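Local coordinates for protein glycine cleavage system transcriptional repressor, putative (Vibrio cholerae, PDB 1U8S) that probably represses transcription of the glycine cleavage system genes, as a cytoplasmic protein built from two ACT domains, at residues 6-11 with 49-54; 92-97 with 145-150. All blocks are in the same frame, centred on the assembly; numbering follows the deposited sequence.

Interaction 1 (6-11 with 49-54); sequences HLVITA and LMLISG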
loop_
_atom_site.group_PDB
_atom_site.type_symbol
_atom_site.label_atom_id
_atom_site.label_comp_id
_atom_site.label_asym_id
_atom_site.label_seq_id
_atom_site.Cartn_x
_atom_site.Cartn_y
_atom_site.Cartn_z
ATOM N N HIS B 6 12.373 -5.947 13.788
ATOM C CA HIS B 6 11.529 -5.527 12.678
ATOM C C HIS B 6 12.041 -4.270 12.008
ATOM O O HIS B 6 12.573 -3.380 12.665
ATOM C CB HIS B 6 10.097 -5.277 13.154
ATOM C CG HIS B 6 9.413 -6.490 13.696
ATOM N ND1 HIS B 6 9.900 -7.202 14.770
ATOM C CD2 HIS B 6 8.260 -7.100 13.334
ATOM C CE1 HIS B 6 9.075 -8.196 15.050
ATOM N NE2 HIS B 6 8.071 -8.156 14.193
ATOM N N LEU B 7 11.850 -4.196 10.694
ATOM C CA LEU B 7 12.286 -3.051 9.906
ATOM C C LEU B 7 11.188 -2.675 8.918
ATOM O O LEU B 7 10.439 -3.537 8.448
ATOM C CB LEU B 7 13.566 -3.401 9.139
ATOM C CG LEU B 7 14.186 -2.330 8.242
ATOM C CD1 LEU B 7 14.750 -1.211 9.099
ATOM C CD2 LEU B 7 15.292 -2.935 7.400
ATOM N N VAL B 8 11.093 -1.386 8.614
ATOM C CA VAL B 8 10.103 -0.895 7.671
ATOM C C VAL B 8 10.826 -0.379 6.443
ATOM O O VAL B 8 11.760 0.413 6.548
ATOM C CB VAL B 8 9.263 0.247 8.265
ATOM C CG1 VAL B 8 8.525 0.965 7.157
ATOM C CG2 VAL B 8 8.272 -0.309 9.274
ATOM N N ILE B 9 10.393 -0.830 5.275
ATOM C CA ILE B 9 11.025 -0.411 4.037
ATOM C C ILE B 9 10.097 0.350 3.089
ATOM O O ILE B 9 8.927 0.008 2.919
ATOM C CB ILE B 9 11.606 -1.622 3.278
ATOM C CG1 ILE B 9 12.694 -2.296 4.116
ATOM C CG2 ILE B 9 12.189 -1.172 1.944
ATOM C CD1 ILE B 9 13.208 -3.600 3.508
ATOM N N THR B 10 10.651 1.388 2.479
ATOM C CA THR B 10 9.938 2.207 1.526
ATOM C C THR B 10 10.807 2.274 0.279
ATOM O O THR B 10 12.012 2.487 0.370
ATOM C CB THR B 10 9.710 3.631 2.070
ATOM O OG1 THR B 10 8.389 3.723 2.617
ATOM C CG2 THR B 10 9.871 4.658 0.971
ATOM N N ALA B 11 10.197 2.097 -0.887
ATOM C CA ALA B 11 10.953 2.143 -2.130
ATOM C C ALA B 11 10.155 2.688 -3.309
ATOM O O ALA B 11 8.967 2.418 -3.453
ATOM C CB ALA B 11 11.480 0.753 -2.459
ATOM N N LEU B 49 5.623 -0.596 0.139
ATOM C CA LEU B 49 5.659 -0.392 1.587
ATOM C C LEU B 49 5.948 -1.785 2.082
ATOM O O LEU B 49 5.318 -2.726 1.620
ATOM C CB LEU B 49 4.308 0.052 2.140
ATOM C CG LEU B 49 3.872 1.447 1.710
ATOM C CD1 LEU B 49 2.592 1.847 2.447
ATOM C CD2 LEU B 49 5.021 2.441 1.984
ATOM N N MET B 50 6.893 -1.941 2.998
ATOM C CA MET B 50 7.175 -3.288 3.471
ATOM C C MET B 50 7.681 -3.336 4.903
ATOM O O MET B 50 8.351 -2.420 5.368
ATOM C CB MET B 50 8.171 -3.978 2.535
ATOM C CG MET B 50 8.386 -5.447 2.822
ATOM S SD MET B 50 9.589 -6.207 1.691
ATOM C CE MET B 50 8.524 -6.689 0.305
ATOM N N LEU B 51 7.329 -4.415 5.593
ATOM C CA LEU B 51 7.714 -4.652 6.980
ATOM C C LEU B 51 8.349 -6.029 7.075
ATOM O O LEU B 51 7.703 -7.038 6.814
ATOM C CB LEU B 51 6.483 -4.598 7.889
ATOM C CG LEU B 51 6.747 -5.087 9.312
ATOM C CD1 LEU B 51 7.790 -4.187 9.942
ATOM C CD2 LEU B 51 5.460 -5.105 10.123
ATOM N N ILE B 52 9.616 -6.072 7.453
ATOM C CA ILE B 52 10.308 -7.340 7.553
ATOM C C ILE B 52 10.820 -7.525 8.968
ATOM O O ILE B 52 10.859 -6.585 9.753
ATOM C CB ILE B 52 11.512 -7.409 6.568
ATOM C CG1 ILE B 52 12.553 -6.354 6.940
ATOM C CG2 ILE B 52 11.039 -7.171 5.128
ATOM C CD1 ILE B 52 13.792 -6.381 6.056
ATOM N N SER B 53 11.203 -8.753 9.289
ATOM C CA SER B 53 11.731 -9.069 10.604
ATOM C C SER B 53 12.872 -10.058 10.407
ATOM O O SER B 53 12.907 -10.787 9.419
ATOM C CB SER B 53 10.647 -9.696 11.478
ATOM O OG SER B 53 10.264 -10.957 10.963
ATOM N N GLY B 54 13.809 -10.071 11.343
ATOM C CA GLY B 54 14.929 -10.987 11.251
ATOM C C GLY B 54 15.826 -10.786 12.448
ATOM O O GLY B 54 15.490 -10.034 13.360
#
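The imidazole of His6 lies with one face against CB of Ser53, 3.9 Å from the ring centroid and only 6° off the ring normal, a CH-pi contact; Leu51 CD1 approaches the ring edge, near its plane. His6 CG stands anti to its carbonyl carbon (chi1 -63°), and His6 and Ser53 form a non-hydrogen-bonded antiparallel pair, CA to CA 4.1 Å. Leu7 with Ile52 and Ile9 with Met50 are the hydrogen-bonded pairs, each closed by two bonds in the carbonyl plane; the straightest runs 2.6 Å from Ile9 N to Met50 O. On the face packed against helix 56-71, Ile52 takes the crowded first torsion (chi1 64°), laying CG1 beside Leu7 CB and bringing CD1 to 3.8 Å from Ile9 CD1. On the other, Leu51 CD1 meets Val8 CG2 and lies 3.1 Å from Leu7 O, which also accepts from Ile52 N; Thr10 OG1, alongside Leu49 CD2, hydrogen-bonds Thr10 OG1 of the second subunit. Such pairing of first and third strands marks the ferredoxin-like ACT fold. The four bonds satisfy N and O of Leu7, Ile9, Met50 and Ile52 between an apolar face and a mixed, subunit-facing one, while His6, Val8 and Thr10 turn their backbone to strand 76-82.

Interaction 2 (92-97 with 145-150); sequences YTVEVY and ISARVD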
loop_
_atom_site.group_PDB
_atom_site.type_symbol
_atom_site.label_atom_id
_atom_site.label_comp_id
_atom_site.label_asym_id
_atom_site.label_seq_id
_atom_site.Cartn_x
_atom_site.Cartn_y
_atom_site.Cartn_z
ATOM N N TYR B 92 -13.660 -6.895 7.840
ATOM C CA TYR B 92 -14.329 -6.185 6.773
ATOM C C TYR B 92 -13.488 -5.069 6.232
ATOM O O TYR B 92 -12.523 -4.617 6.858
ATOM C CB TYR B 92 -15.645 -5.589 7.254
ATOM C CG TYR B 92 -16.728 -6.592 7.537
ATOM C CD1 TYR B 92 -17.685 -6.910 6.572
ATOM C CD2 TYR B 92 -16.825 -7.194 8.787
ATOM C CE1 TYR B 92 -18.725 -7.806 6.857
ATOM C CE2 TYR B 92 -17.854 -8.087 9.082
ATOM C CZ TYR B 92 -18.802 -8.387 8.120
ATOM O OH TYR B 92 -19.831 -9.244 8.446
ATOM N N THR B 93 -13.876 -4.644 5.046
ATOM C CA THR B 93 -13.243 -3.545 4.360
ATOM C C THR B 93 -14.412 -2.640 4.079
ATOM O O THR B 93 -15.367 -3.050 3.427
ATOM C CB THR B 93 -12.635 -3.962 2.993
ATOM O OG1 THR B 93 -11.402 -4.657 3.199
ATOM C CG2 THR B 93 -12.387 -2.730 2.126
ATOM N N VAL B 94 -14.372 -1.428 4.599
ATOM C CA VAL B 94 -15.448 -0.508 4.314
ATOM C C VAL B 94 -14.900 0.418 3.250
ATOM O O VAL B 94 -13.770 0.901 3.361
ATOM C CB VAL B 94 -15.868 0.322 5.558
ATOM C CG1 VAL B 94 -15.983 -0.588 6.763
ATOM C CG2 VAL B 94 -14.867 1.420 5.831
ATOM N N GLU B 95 -15.679 0.627 2.201
ATOM C CA GLU B 95 -15.288 1.531 1.138
ATOM C C GLU B 95 -16.227 2.721 1.239
ATOM O O GLU B 95 -17.443 2.554 1.261
ATOM C CB GLU B 95 -15.462 0.878 -0.225
ATOM C CG GLU B 95 -14.816 -0.468 -0.337
ATOM C CD GLU B 95 -15.003 -1.074 -1.712
ATOM O OE1 GLU B 95 -16.085 -0.877 -2.316
ATOM O OE2 GLU B 95 -14.071 -1.759 -2.183
ATOM N N VAL B 96 -15.666 3.920 1.314
ATOM C CA VAL B 96 -16.479 5.121 1.412
ATOM C C VAL B 96 -16.299 5.979 0.173
ATOM O O VAL B 96 -15.217 6.016 -0.416
ATOM C CB VAL B 96 -16.096 5.954 2.652
ATOM C CG1 VAL B 96 -16.652 7.353 2.529
ATOM C CG2 VAL B 96 -16.633 5.293 3.899
ATOM N N TYR B 97 -17.368 6.659 -0.223
ATOM C CA TYR B 97 -17.316 7.534 -1.379
ATOM C C TYR B 97 -18.094 8.803 -1.073
ATOM O O TYR B 97 -19.311 8.776 -0.893
ATOM C CB TYR B 97 -17.904 6.854 -2.611
ATOM C CG TYR B 97 -17.341 7.442 -3.873
ATOM C CD1 TYR B 97 -16.019 7.194 -4.236
ATOM C CD2 TYR B 97 -18.093 8.310 -4.671
ATOM C CE1 TYR B 97 -15.443 7.794 -5.365
ATOM C CE2 TYR B 97 -17.529 8.920 -5.806
ATOM C CZ TYR B 97 -16.201 8.653 -6.143
ATOM O OH TYR B 97 -15.622 9.226 -7.249
ATOM N N ILE B 145 -12.217 6.427 0.176
ATOM C CA ILE B 145 -11.429 5.852 1.257
ATOM C C ILE B 145 -11.737 4.371 1.457
ATOM O O ILE B 145 -12.893 3.947 1.356
ATOM C CB ILE B 145 -11.724 6.589 2.605
ATOM C CG1 ILE B 145 -11.196 8.029 2.548
ATOM C CG2 ILE B 145 -11.130 5.803 3.790
ATOM C CD1 ILE B 145 -11.745 8.933 3.642
ATOM N N SER B 146 -10.705 3.588 1.750
ATOM C CA SER B 146 -10.879 2.162 2.029
ATOM C C SER B 146 -10.345 1.942 3.426
ATOM O O SER B 146 -9.217 2.338 3.729
ATOM C CB SER B 146 -10.103 1.291 1.033
ATOM O OG SER B 146 -10.778 1.251 -0.216
ATOM N N ALA B 147 -11.147 1.322 4.282
ATOM C CA ALA B 147 -10.704 1.087 5.647
ATOM C C ALA B 147 -11.079 -0.303 6.108
ATOM O O ALA B 147 -12.040 -0.896 5.632
ATOM C CB ALA B 147 -11.295 2.126 6.587
ATOM N N ARG B 148 -10.304 -0.820 7.048
ATOM C CA ARG B 148 -10.536 -2.146 7.562
ATOM C C ARG B 148 -10.988 -2.107 9.008
ATOM O O ARG B 148 -10.375 -1.438 9.839
ATOM C CB ARG B 148 -9.257 -2.967 7.426
ATOM C CG ARG B 148 -8.828 -3.161 5.982
ATOM C CD ARG B 148 -7.487 -3.852 5.900
ATOM N NE ARG B 148 -7.075 -4.119 4.526
ATOM C CZ ARG B 148 -5.888 -4.612 4.186
ATOM N NH1 ARG B 148 -4.991 -4.894 5.128
ATOM N NH2 ARG B 148 -5.598 -4.817 2.904
ATOM N N VAL B 149 -12.080 -2.809 9.293
ATOM C CA VAL B 149 -12.607 -2.899 10.649
ATOM C C VAL B 149 -12.615 -4.362 11.070
ATOM O O VAL B 149 -12.782 -5.260 10.237
ATOM C CB VAL B 149 -14.027 -2.364 10.724
ATOM C CG1 VAL B 149 -14.052 -0.941 10.198
ATOM C CG2 VAL B 149 -14.963 -3.257 9.939
ATOM N N ASP B 150 -12.421 -4.609 12.357
ATOM C CA ASP B 150 -12.419 -5.978 12.835
ATOM C C ASP B 150 -13.843 -6.457 13.097
ATOM O O ASP B 150 -14.807 -5.756 12.799
ATOM C CB ASP B 150 -11.559 -6.095 14.091
ATOM C CG ASP B 150 -11.958 -5.110 15.165
ATOM O OD1 ASP B 150 -11.060 -4.644 15.892
ATOM O OD2 ASP B 150 -13.161 -4.806 15.292
#
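Strands 92-97 and 145-149 run antiparallel; the axes of the two short segments approach to 4.5 Å, with their N-to-C directions at 154°, so the ribbon is twisted. Three hydrogen-bonded pairs, Tyr92 with Val149, Val94 with Ala147 and Val96 with Ile145, each close with two bonds. The middle pair is held tightly by a bond of 2.6 Å from Val94 N to Ala147 O, nearly along the C=O axis. Toward the ends the return bonds are less ideal: Val149 N approaches Tyr92 O from above the carbonyl plane, 41° out of it, and Ile145 N stands similarly above the plane of the Val96 carbonyl. The intervening pairs add CA-H...O contacts, such as Thr93 CA to Ala147 O at 3.2 Å.

Val94, Val149 and Ala147 carry the apolar face. Val94 CG2, in the crowded position between its own N and carbonyl carbon, meets Ala147 CB at 3.7 Å, while CG1 of Val94 reaches CG1 of Val149 at 4.0 Å, the two side chains crossing at about a right angle. Val149 CG2, also in the crowded position, rests against Tyr92 CB at 3.6 Å, lying oblique to the phenol ring. The reverse face is more polar: OG1 of Thr93 lies beside the aliphatic CG of Arg148, whose extended chain takes the guanidinium out to the exposed side, where NH1 lies near NH2 of Arg38, a pair of like charges.

Helix 155-168 lies against the apolar face through Leu155, Leu158 and Phe162, while strands 172-179 and 120-128 flank this first-and-third-strand pair, completing the sheet of the ferredoxin-like beta-alpha-beta-beta-alpha-beta ACT fold.

In the fold
Interactions 1 and 2 are equivalent pairings in two ACT domains of one chain: each joins the first and third strands of a four-stranded antiparallel sheet with strand order 2-3-1-4. Interaction 1 is complete before the chain reaches the second domain, and the two flank the middle of the molecule. Their centres are 24 Å apart and their nearest atoms about 10 Å, so they do not touch. The repeated plan illustrates how one topology serves different surroundings: the sheet face opposite helix 56-71 meets the second subunit through interaction 1, whereas interaction 2 meets no other subunit. The tandem domains are consistent with a regulatory role.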